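Long-range contacts in soluble epoxide hydrolase (Bacillus megaterium, PDB 4INZ), which is a soluble enzyme of the alpha/beta hydrolase family, with a central, mostly parallel beta sheet flanked by helices: residues N24-N29 / L92-R97; V112-A117 / S218-L223; I119-A124 / P140-F145; V248-G253 / I274-L279. The protein carries 1 engineered substitution. One frame throughout, in Å; residues are numbered along the deposited sequence.

Interaction 1 (N24-N29 / L92-R97)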
# COMPACT_ATOMS: atom_id res chain seq x y z
N ASN A 24 8.79 8.84 16.09
CA ASN A 24 8.74 7.69 16.98
C ASN A 24 7.29 7.35 17.30
O ASN A 24 6.57 8.15 17.89
CB ASN A 24 9.52 7.97 18.27
CG ASN A 24 9.55 6.77 19.20
OD1 ASN A 24 8.80 6.70 20.17
ND2 ASN A 24 10.42 5.81 18.91
N VAL A 25 6.87 6.16 16.89
CA VAL A 25 5.51 5.71 17.13
C VAL A 25 5.50 4.24 17.49
O VAL A 25 6.26 3.44 16.93
CB VAL A 25 4.60 5.91 15.89
CG1 VAL A 25 4.57 7.38 15.47
CG2 VAL A 25 5.05 5.03 14.74
N ASN A 26 4.64 3.88 18.43
CA ASN A 26 4.33 2.48 18.67
C ASN A 26 5.57 1.61 18.85
O ASN A 26 5.62 0.46 18.40
CB ASN A 26 3.49 1.95 17.50
CG ASN A 26 2.74 0.68 17.84
OD1 ASN A 26 2.59 0.33 19.01
ND2 ASN A 26 2.28 -0.02 16.81
N GLY A 27 6.58 2.17 19.51
CA GLY A 27 7.77 1.42 19.87
C GLY A 27 8.84 1.32 18.79
O GLY A 27 9.84 0.62 18.97
N VAL A 28 8.63 2.01 17.68
CA VAL A 28 9.59 1.99 16.58
C VAL A 28 9.83 3.39 16.02
O VAL A 28 9.01 4.28 16.19
CB VAL A 28 9.10 1.07 15.43
CG1 VAL A 28 8.81 -0.33 15.96
CG2 VAL A 28 7.87 1.65 14.76
N ASN A 29 10.98 3.57 15.36
CA ASN A 29 11.26 4.80 14.64
C ASN A 29 10.95 4.60 13.17
O ASN A 29 11.58 3.77 12.51
CB ASN A 29 12.74 5.19 14.78
CG ASN A 29 13.11 5.63 16.18
OD1 ASN A 29 12.32 6.27 16.88
ND2 ASN A 29 14.32 5.30 16.60
N LEU A 92 0.45 -2.66 12.74
CA LEU A 92 0.55 -1.78 11.59
C LEU A 92 -0.51 -0.68 11.62
O LEU A 92 -0.23 0.47 11.28
CB LEU A 92 0.40 -2.60 10.30
CG LEU A 92 1.47 -3.68 10.13
CD1 LEU A 92 1.07 -4.68 9.06
CD2 LEU A 92 2.83 -3.06 9.81
N VAL A 93 -1.72 -1.03 12.04
CA VAL A 93 -2.81 -0.07 12.15
C VAL A 93 -2.51 0.99 13.21
O VAL A 93 -2.81 2.17 13.02
CB VAL A 93 -4.17 -0.76 12.44
CG1 VAL A 93 -5.21 0.25 12.91
CG2 VAL A 93 -4.67 -1.50 11.20
N GLU A 94 -1.92 0.56 14.32
CA GLU A 94 -1.55 1.50 15.39
C GLU A 94 -0.42 2.43 14.93
O GLU A 94 -0.39 3.60 15.31
CB GLU A 94 -1.17 0.76 16.67
CG GLU A 94 -0.66 1.66 17.79
CD GLU A 94 -1.77 2.48 18.46
OE1 GLU A 94 -2.94 2.37 18.05
OE2 GLU A 94 -1.45 3.22 19.41
N ASP A 95 0.49 1.91 14.12
CA ASP A 95 1.53 2.76 13.53
C ASP A 95 0.86 3.95 12.86
O ASP A 95 1.25 5.10 13.08
CB ASP A 95 2.35 2.01 12.48
CG ASP A 95 3.42 1.12 13.09
OD1 ASP A 95 3.59 1.14 14.33
OD2 ASP A 95 4.08 0.39 12.31
N ILE A 96 -0.15 3.66 12.04
CA ILE A 96 -0.78 4.70 11.24
C ILE A 96 -1.51 5.69 12.14
O ILE A 96 -1.44 6.90 11.92
CB ILE A 96 -1.75 4.11 10.20
CG1 ILE A 96 -1.02 3.10 9.31
CG2 ILE A 96 -2.37 5.22 9.35
CD1 ILE A 96 0.26 3.64 8.66
N ARG A 97 -2.18 5.19 13.16
CA ARG A 97 -2.88 6.06 14.09
C ARG A 97 -1.92 7.05 14.75
O ARG A 97 -2.21 8.24 14.83
CB ARG A 97 -3.62 5.25 15.16
CG ARG A 97 -4.70 6.03 15.87
CD ARG A 97 -5.18 5.29 17.12
NE ARG A 97 -4.12 5.13 18.11
CZ ARG A 97 -3.74 6.08 18.96
NH1 ARG A 97 -4.35 7.26 18.94
NH2 ARG A 97 -2.77 5.85 19.82
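A beta hairpin at the edge of the alpha/beta hydrolase sheet rests its tip on helix 89-102. The tip is a type I' turn from Val-25 to Val-28, joining strand 20-25 to strand 28-36. The tight part of the contact gathers round Asp-95. Its CG lies anti to the carbonyl carbon, and this swings the carboxylate toward the turn. Asn-26 ND2 donates to Asp-95 OD1 at 3.0 Å with an N-H...O angle of 154°. The donor reaches OD1 from above the carboxylate plane, and the two flat groups stand 78° apart. Asn-26 CB also sits 3.3 Å from Asp-95 OD1. Val-25 and Val-28 come near this oxygen more loosely, with Val-25 CG2 4.2 Å from Asp-95 OD1. The carboxylate is buried, and its other oxygen, OD2, forms a salt bridge with Arg-73. That positive charge would be expected to keep Asp-95 ionised. A further bond from Asn-26 N to Gln-98 OE1 also ties the turn to the helix.

The outer side is looser. Gly-27 is exposed at the turn and adds nothing to the contact. Glu-94 offers its aliphatic part, CG lying 3.5 Å from Asn-26 ND2. The Glu-94 chain then bends at chi2 (74°) and carries its carboxylate to other partners. Gln-98 NE2 bonds to OE2, and Arg-97 forms a salt bridge with the group, gripping it side-on with two nitrogens. Arg-97 NE donates to Glu-94 OE1. Arg-97 NH2 donates to Glu-94 OE2 at 3.0 Å.

Interaction 2 (V112-A117 / S218-L223)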
# COMPACT_ATOMS: atom_id res chain seq x y z
N VAL A 112 -3.32 5.13 -0.56
CA VAL A 112 -2.79 3.80 -0.22
C VAL A 112 -2.64 2.88 -1.42
O VAL A 112 -3.35 3.02 -2.41
CB VAL A 112 -3.67 3.11 0.84
CG1 VAL A 112 -3.78 3.99 2.10
CG2 VAL A 112 -5.06 2.83 0.28
N HIS A 113 -1.72 1.91 -1.31
CA HIS A 113 -1.39 1.01 -2.41
C HIS A 113 -0.88 -0.32 -1.84
O HIS A 113 -0.09 -0.33 -0.90
CB HIS A 113 -0.30 1.67 -3.27
CG HIS A 113 0.26 0.81 -4.36
ND1 HIS A 113 -0.53 0.26 -5.36
CD2 HIS A 113 1.53 0.46 -4.65
CE1 HIS A 113 0.25 -0.42 -6.19
NE2 HIS A 113 1.50 -0.31 -5.78
N ASP A 114 -1.36 -1.43 -2.40
CA ASP A 114 -0.81 -2.77 -2.12
C ASP A 114 -0.92 -3.09 -0.61
O ASP A 114 -2.01 -2.98 -0.05
CB ASP A 114 0.62 -2.88 -2.67
CG ASP A 114 1.16 -4.30 -2.67
OD1 ASP A 114 0.88 -5.05 -3.63
OD2 ASP A 114 1.88 -4.66 -1.72
N TRP A 115 0.19 -3.46 0.05
CA TRP A 115 0.13 -3.68 1.50
C TRP A 115 -0.38 -2.43 2.22
O TRP A 115 -1.09 -2.52 3.22
CB TRP A 115 1.49 -4.12 2.08
CG TRP A 115 1.50 -5.57 2.47
CD1 TRP A 115 2.14 -6.59 1.83
CD2 TRP A 115 0.82 -6.17 3.59
NE1 TRP A 115 1.91 -7.79 2.48
CE2 TRP A 115 1.10 -7.55 3.56
CE3 TRP A 115 0.01 -5.66 4.61
CZ2 TRP A 115 0.58 -8.44 4.50
CZ3 TRP A 115 -0.50 -6.54 5.56
CH2 TRP A 115 -0.21 -7.92 5.49
N GLY A 116 0.01 -1.26 1.71
CA GLY A 116 -0.47 -0.00 2.26
C GLY A 116 -1.98 0.11 2.20
O GLY A 116 -2.60 0.73 3.07
N ALA A 117 -2.57 -0.48 1.17
CA ALA A 117 -4.03 -0.51 1.02
C ALA A 117 -4.68 -1.53 1.96
O ALA A 117 -5.71 -1.25 2.56
CB ALA A 117 -4.42 -0.78 -0.44
N SER A 218 7.75 -10.79 6.36
CA SER A 218 7.06 -11.06 7.62
C SER A 218 5.60 -10.62 7.59
O SER A 218 4.74 -11.27 8.19
CB SER A 218 7.80 -10.42 8.80
OG SER A 218 9.04 -11.05 9.03
N TYR A 219 5.31 -9.53 6.90
CA TYR A 219 3.94 -9.09 6.69
C TYR A 219 3.09 -10.24 6.16
O TYR A 219 1.99 -10.50 6.66
CB TYR A 219 3.88 -7.96 5.67
CG TYR A 219 4.31 -6.60 6.14
CD1 TYR A 219 5.64 -6.31 6.44
CD2 TYR A 219 3.38 -5.57 6.25
CE1 TYR A 219 6.02 -5.05 6.84
CE2 TYR A 219 3.75 -4.30 6.66
CZ TYR A 219 5.07 -4.05 6.95
OH TYR A 219 5.43 -2.79 7.36
N TYR A 220 3.59 -10.89 5.12
CA TYR A 220 2.85 -11.96 4.44
C TYR A 220 2.68 -13.19 5.31
O TYR A 220 1.72 -13.95 5.17
CB TYR A 220 3.56 -12.37 3.14
CG TYR A 220 3.52 -11.32 2.04
CD1 TYR A 220 2.53 -11.34 1.07
CD2 TYR A 220 4.49 -10.32 1.98
CE1 TYR A 220 2.49 -10.38 0.07
CE2 TYR A 220 4.46 -9.36 0.98
CZ TYR A 220 3.46 -9.40 0.03
OH TYR A 220 3.42 -8.44 -0.96
N ARG A 221 3.63 -13.39 6.22
CA ARG A 221 3.65 -14.62 7.02
C ARG A 221 2.67 -14.59 8.18
O ARG A 221 2.57 -15.55 8.95
CB ARG A 221 5.09 -14.91 7.48
CG ARG A 221 5.95 -15.31 6.30
CD ARG A 221 7.44 -15.27 6.57
NE ARG A 221 8.16 -15.75 5.39
CZ ARG A 221 9.47 -15.86 5.29
NH1 ARG A 221 10.26 -15.52 6.30
NH2 ARG A 221 10.01 -16.31 4.16
N ASN A 222 1.94 -13.48 8.30
CA ASN A 222 0.84 -13.37 9.26
C ASN A 222 -0.52 -13.46 8.59
O ASN A 222 -1.54 -13.49 9.28
CB ASN A 222 0.94 -12.05 10.03
CG ASN A 222 2.10 -12.03 11.00
OD1 ASN A 222 2.42 -13.05 11.62
ND2 ASN A 222 2.74 -10.88 11.14
N LEU A 223 -0.55 -13.49 7.26
CA LEU A 223 -1.82 -13.55 6.54
C LEU A 223 -2.61 -14.81 6.87
O LEU A 223 -2.05 -15.90 6.96
CB LEU A 223 -1.59 -13.44 5.03
CG LEU A 223 -1.07 -12.10 4.53
CD1 LEU A 223 -0.68 -12.18 3.07
CD2 LEU A 223 -2.12 -11.02 4.76
O HOH W 1 1.46 -7.87 -2.44
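The indole of Trp-115 is met by two tyrosines, Tyr-219 over one face and Tyr-220 at its edge. Trp-115 NE1 sits above the centre of the Tyr-220 ring, 3.3 Å from Tyr-220 CZ, and the planes are 87° apart, a T-shaped pair. Tyr-219 CB makes a CH-pi contact over the indole face, 3.5 Å from Trp-115 CE2, and the Tyr-219 ring edge points at the same indole with planes at 68°. Beyond the far end of the indole, Leu-223 CD2 meets Trp-115 CH2 tip to tip at 3.7 Å. Trp-115 begins helix 115-126, directly after a sharp turn at Asp-114 with positive phi (59°). Strand, turn and helix are consistent with the nucleophile elbow of alpha/beta hydrolases. The two tyrosines lie on helix 213-220, in a mostly helical region between strands 131-137 and 248-253 that probably corresponds to the cap seen in relatives. The contact thus probably joins cap to sheet domain. Water 1 bridges the polar ends of Asp-114 and Tyr-220. It is hydrogen-bonded to Asp-114 OD1 and to Tyr-220 OH, the latter at 2.5 Å. Asp-114 OD2 accepts from Phe-47 N and, weakly, from Trp-115 N. Tyr-219 OH bonds to Arg-73 O.

Interaction 3 (I119-A124 / P140-F145)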
# COMPACT_ATOMS: atom_id res chain seq x y z
N ILE A 119 -3.55 -2.29 4.82
CA ILE A 119 -3.48 -1.61 6.11
C ILE A 119 -4.45 -0.43 6.15
O ILE A 119 -5.21 -0.27 7.11
CB ILE A 119 -2.04 -1.12 6.39
CG1 ILE A 119 -1.08 -2.30 6.45
CG2 ILE A 119 -2.00 -0.30 7.69
CD1 ILE A 119 0.40 -1.92 6.29
N GLY A 120 -4.42 0.38 5.10
CA GLY A 120 -5.20 1.60 5.04
C GLY A 120 -6.70 1.41 5.03
O GLY A 120 -7.42 2.15 5.69
N TRP A 121 -7.19 0.43 4.26
CA TRP A 121 -8.61 0.10 4.28
C TRP A 121 -9.01 -0.28 5.70
O TRP A 121 -10.01 0.20 6.24
CB TRP A 121 -8.94 -1.07 3.35
CG TRP A 121 -9.12 -0.75 1.87
CD1 TRP A 121 -8.29 -1.10 0.84
CD2 TRP A 121 -10.23 -0.06 1.26
NE1 TRP A 121 -8.80 -0.65 -0.36
CE2 TRP A 121 -9.99 -0.01 -0.13
CE3 TRP A 121 -11.40 0.54 1.76
CZ2 TRP A 121 -10.87 0.60 -1.03
CZ3 TRP A 121 -12.27 1.14 0.87
CH2 TRP A 121 -12.01 1.16 -0.51
N THR A 122 -8.21 -1.16 6.30
CA THR A 122 -8.48 -1.62 7.66
C THR A 122 -8.50 -0.45 8.64
O THR A 122 -9.39 -0.35 9.49
CB THR A 122 -7.45 -2.68 8.10
OG1 THR A 122 -7.48 -3.78 7.18
CG2 THR A 122 -7.75 -3.19 9.50
N PHE A 123 -7.53 0.45 8.50
CA PHE A 123 -7.47 1.63 9.35
C PHE A 123 -8.69 2.53 9.17
O PHE A 123 -9.25 3.04 10.15
CB PHE A 123 -6.19 2.44 9.07
CG PHE A 123 -6.10 3.69 9.88
CD1 PHE A 123 -5.65 3.65 11.20
CD2 PHE A 123 -6.49 4.91 9.34
CE1 PHE A 123 -5.57 4.81 11.95
CE2 PHE A 123 -6.41 6.07 10.09
CZ PHE A 123 -5.96 6.02 11.40
N ALA A 124 -9.11 2.74 7.92
CA ALA A 124 -10.27 3.58 7.64
C ALA A 124 -11.54 2.99 8.24
O ALA A 124 -12.40 3.72 8.74
CB ALA A 124 -10.43 3.80 6.13
N PRO A 140 -5.94 -4.89 -1.87
CA PRO A 140 -7.16 -5.60 -1.46
C PRO A 140 -8.13 -4.76 -0.63
O PRO A 140 -7.75 -4.21 0.41
CB PRO A 140 -6.61 -6.76 -0.63
CG PRO A 140 -5.36 -6.17 0.02
CD PRO A 140 -4.78 -5.23 -1.03
N HIS A 141 -9.38 -4.68 -1.08
CA HIS A 141 -10.46 -4.21 -0.22
C HIS A 141 -10.76 -5.35 0.75
O HIS A 141 -10.81 -6.51 0.35
CB HIS A 141 -11.72 -3.88 -1.03
CG HIS A 141 -12.89 -3.48 -0.19
ND1 HIS A 141 -13.86 -4.37 0.21
CD2 HIS A 141 -13.23 -2.28 0.34
CE1 HIS A 141 -14.76 -3.74 0.95
NE2 HIS A 141 -14.40 -2.47 1.05
N PRO A 142 -10.93 -5.03 2.04
CA PRO A 142 -11.07 -6.10 3.05
C PRO A 142 -12.10 -7.17 2.71
O PRO A 142 -11.87 -8.35 2.99
CB PRO A 142 -11.49 -5.32 4.30
CG PRO A 142 -10.82 -4.00 4.14
CD PRO A 142 -10.91 -3.70 2.66
N TYR A 143 -13.22 -6.78 2.11
CA TYR A 143 -14.30 -7.74 1.89
C TYR A 143 -14.30 -8.36 0.50
O TYR A 143 -14.41 -9.58 0.36
CB TYR A 143 -15.67 -7.11 2.20
CG TYR A 143 -15.89 -6.85 3.67
CD1 TYR A 143 -15.52 -5.64 4.25
CD2 TYR A 143 -16.45 -7.83 4.49
CE1 TYR A 143 -15.72 -5.41 5.60
CE2 TYR A 143 -16.65 -7.60 5.84
CZ TYR A 143 -16.28 -6.39 6.39
OH TYR A 143 -16.48 -6.16 7.73
N THR A 144 -14.17 -7.53 -0.54
CA THR A 144 -14.18 -8.08 -1.89
C THR A 144 -12.99 -8.99 -2.15
O THR A 144 -13.08 -9.94 -2.92
CB THR A 144 -14.28 -6.99 -2.99
OG1 THR A 144 -13.10 -6.17 -2.98
CG2 THR A 144 -15.53 -6.12 -2.78
N PHE A 145 -11.86 -8.72 -1.49
CA PHE A 145 -10.68 -9.55 -1.72
C PHE A 145 -10.90 -10.99 -1.26
O PHE A 145 -10.51 -11.94 -1.94
CB PHE A 145 -9.43 -8.99 -1.04
CG PHE A 145 -8.19 -9.78 -1.33
CD1 PHE A 145 -7.72 -9.89 -2.64
CD2 PHE A 145 -7.50 -10.42 -0.32
CE1 PHE A 145 -6.58 -10.62 -2.92
CE2 PHE A 145 -6.35 -11.15 -0.60
CZ PHE A 145 -5.90 -11.25 -1.90
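The capped start of helix 142-151 packs here against helix 115-126, the helix of the beta-alpha-beta crossover between strands 108-112 and 131-137. His-141 is the N-cap. Its CG is anti to the backbone N (chi1 176°), which lets the ring curl back on the helix start. His-141 ND1 accepts from Thr-144 N at 3.3 Å, nearly straight at 173° and in the ring plane. The other ring nitrogen, NE2, bonds to Tyr-125 OH, so the imidazole is held at two corners. Held this way, it drives its edge into the face of Trp-121. His-141 CD2 stands 3.6 Å from Trp-121 CZ3, and the planes meet at 81° in an edge-to-face pair. His-141 CA lies over the five-membered ring of the same indole as a CH-pi contact. Pro-142 fills in beside the base of the tryptophan, its CD 3.4 Å from Trp-121 CB. Pro-140 O approaches Trp-121 CD1 to 3.2 Å. All the touching residues are buried. The indole also packs on the sheet, touching Leu-134 and Ala-136 of strand 131-137 and Val-248 and Ile-250 of strand 248-253.

Interaction 4 (V248-G253 / I274-L279)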
# COMPACT_ATOMS: atom_id res chain seq x y z
N VAL A 248 -14.59 7.86 -0.98
CA VAL A 248 -13.47 7.05 -1.42
C VAL A 248 -13.29 7.13 -2.93
O VAL A 248 -14.27 7.14 -3.68
CB VAL A 248 -13.65 5.56 -1.03
CG1 VAL A 248 -12.48 4.73 -1.54
CG2 VAL A 248 -13.78 5.42 0.48
N GLN A 249 -12.03 7.20 -3.36
CA GLN A 249 -11.68 7.14 -4.77
C GLN A 249 -10.76 5.95 -4.99
O GLN A 249 -9.74 5.83 -4.31
CB GLN A 249 -10.94 8.40 -5.21
CG GLN A 249 -10.39 8.31 -6.63
CD GLN A 249 -11.45 8.53 -7.69
OE1 GLN A 249 -12.21 9.51 -7.63
NE2 GLN A 249 -11.52 7.63 -8.66
N ILE A 250 -11.11 5.09 -5.95
CA ILE A 250 -10.23 4.02 -6.39
C ILE A 250 -9.57 4.43 -7.70
O ILE A 250 -10.23 4.96 -8.59
CB ILE A 250 -11.01 2.72 -6.69
CG1 ILE A 250 -11.87 2.30 -5.51
CG2 ILE A 250 -10.05 1.63 -7.15
CD1 ILE A 250 -11.17 2.30 -4.21
N ILE A 251 -8.26 4.20 -7.80
CA ILE A 251 -7.51 4.44 -9.04
C ILE A 251 -6.76 3.15 -9.35
O ILE A 251 -5.84 2.78 -8.64
CB ILE A 251 -6.54 5.62 -8.89
CG1 ILE A 251 -7.31 6.86 -8.45
CG2 ILE A 251 -5.80 5.87 -10.21
CD1 ILE A 251 -6.45 8.10 -8.19
N TRP A 252 -7.16 2.48 -10.43
CA TRP A 252 -6.86 1.06 -10.58
C TRP A 252 -6.26 0.74 -11.93
O TRP A 252 -6.86 1.04 -12.96
CB TRP A 252 -8.17 0.27 -10.44
CG TRP A 252 -7.97 -1.22 -10.33
CD1 TRP A 252 -7.84 -2.10 -11.36
CD2 TRP A 252 -7.90 -1.98 -9.12
NE1 TRP A 252 -7.69 -3.38 -10.86
CE2 TRP A 252 -7.73 -3.33 -9.49
CE3 TRP A 252 -7.98 -1.66 -7.77
CZ2 TRP A 252 -7.62 -4.36 -8.55
CZ3 TRP A 252 -7.87 -2.69 -6.84
CH2 TRP A 252 -7.69 -4.01 -7.23
N GLY A 253 -5.08 0.12 -11.92
CA GLY A 253 -4.45 -0.28 -13.17
C GLY A 253 -5.01 -1.62 -13.62
O GLY A 253 -4.86 -2.62 -12.92
N ILE A 274 -18.39 5.95 -3.30
CA ILE A 274 -17.14 5.61 -3.95
C ILE A 274 -17.13 6.00 -5.42
O ILE A 274 -18.18 5.99 -6.09
CB ILE A 274 -16.85 4.10 -3.83
CG1 ILE A 274 -15.37 3.80 -4.10
CG2 ILE A 274 -17.77 3.30 -4.75
CD1 ILE A 274 -14.94 2.43 -3.64
N SER A 275 -15.95 6.37 -5.92
CA SER A 275 -15.74 6.60 -7.34
C SER A 275 -14.60 5.71 -7.78
O SER A 275 -13.65 5.50 -7.03
CB SER A 275 -15.39 8.06 -7.62
OG SER A 275 -16.40 8.92 -7.11
N VAL A 276 -14.70 5.19 -8.99
CA VAL A 276 -13.68 4.28 -9.51
C VAL A 276 -13.17 4.77 -10.86
O VAL A 276 -13.95 5.08 -11.75
CB VAL A 276 -14.24 2.86 -9.72
CG1 VAL A 276 -13.17 1.94 -10.27
CG2 VAL A 276 -14.80 2.30 -8.41
N HIS A 277 -11.84 4.85 -10.99
CA HIS A 277 -11.20 5.19 -12.26
C HIS A 277 -10.27 4.06 -12.63
O HIS A 277 -9.37 3.72 -11.86
CB HIS A 277 -10.39 6.47 -12.13
CG HIS A 277 -9.88 6.99 -13.44
ND1 HIS A 277 -8.67 6.60 -13.99
CD2 HIS A 277 -10.42 7.87 -14.31
CE1 HIS A 277 -8.49 7.22 -15.13
NE2 HIS A 277 -9.54 8.00 -15.36
N ARG A 278 -10.46 3.48 -13.81
CA ARG A 278 -9.65 2.35 -14.25
C ARG A 278 -8.74 2.76 -15.40
O ARG A 278 -9.21 3.31 -16.39
CB ARG A 278 -10.54 1.20 -14.70
CG ARG A 278 -11.40 0.59 -13.61
CD ARG A 278 -12.34 -0.42 -14.25
NE ARG A 278 -12.80 -1.44 -13.32
CZ ARG A 278 -12.74 -2.74 -13.56
NH1 ARG A 278 -13.17 -3.61 -12.65
NH2 ARG A 278 -12.24 -3.19 -14.71
N LEU A 279 -7.44 2.48 -15.27
CA LEU A 279 -6.49 2.80 -16.32
C LEU A 279 -6.23 1.56 -17.17
O LEU A 279 -5.74 0.55 -16.67
CB LEU A 279 -5.17 3.29 -15.73
CG LEU A 279 -5.23 4.58 -14.91
CD1 LEU A 279 -5.63 4.31 -13.48
CD2 LEU A 279 -3.87 5.26 -14.95
O HOH W 2 -16.24 9.21 -4.41
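Ile-250 O is gripped by two donors. His-277 N reaches it at 2.9 Å from the neighbouring strand, and Gln-249 NE2 reaches it at 3.0 Å from its own strand. Both come from above the carbonyl plane. The oxygen belongs to the last parallel strand pair of the alpha/beta hydrolase sheet, in which 248-253 lies inside and 274-279 forms the edge. The strands run 14° apart and pair residue for residue from Val-248 with Ile-274 to Gly-253 with Leu-279. Five backbone bonds alternate between them in the parallel pattern. Ile-250 N to Ser-275 O is the straightest, 2.8 Å with an N-H...O angle of 174°. Near the start, Val-248 O accepts from Ser-275 N and is also bonded to water 2, which is bonded to Ser-275 OG as well. That hydroxyl has a further partner in Lys-304 NZ.

Gln-249 CG is anti to the backbone N, and the chain then bends at chi2. This brings the amide back over the strands, with OE1 3.5 Å from Ser-275 CB. The two sheet faces differ. Val-248, Ile-250 and Ile-274 share one. There the Ile-274 and Ile-250 side chains cross obliquely, Ile-274 CD1 lying 3.6 Å from Ile-250 CG1, and helix 115-126 packs on this face. Further along that face Val-276 and Arg-278 are exposed at the edge. The other face, with Gln-249, His-277 and Leu-279, meets helix 291-303. On this face Leu-279 CD1 leans across to Ile-251 CG2 at 3.6 Å.

From the N terminus, interaction 1 closes first, joining the opening hairpin to helix 89-102. Interaction 2 then closes a long loop from the turn before helix 115-126 to residues 218-223. Interaction 3 opens and closes within that loop, farther along helix 115-126. Interaction 4 follows in series and pairs the last two strands. No two loops cross. Leu-92 of interaction 1 touches Tyr-219 of interaction 2, and Phe-123 joins helices 89-102 and 115-126. Trp-121 links interaction 3 to strand 248-253. Interactions 1 and 4 lie on opposite sides of the chain's centre, at the two ends of one sheet.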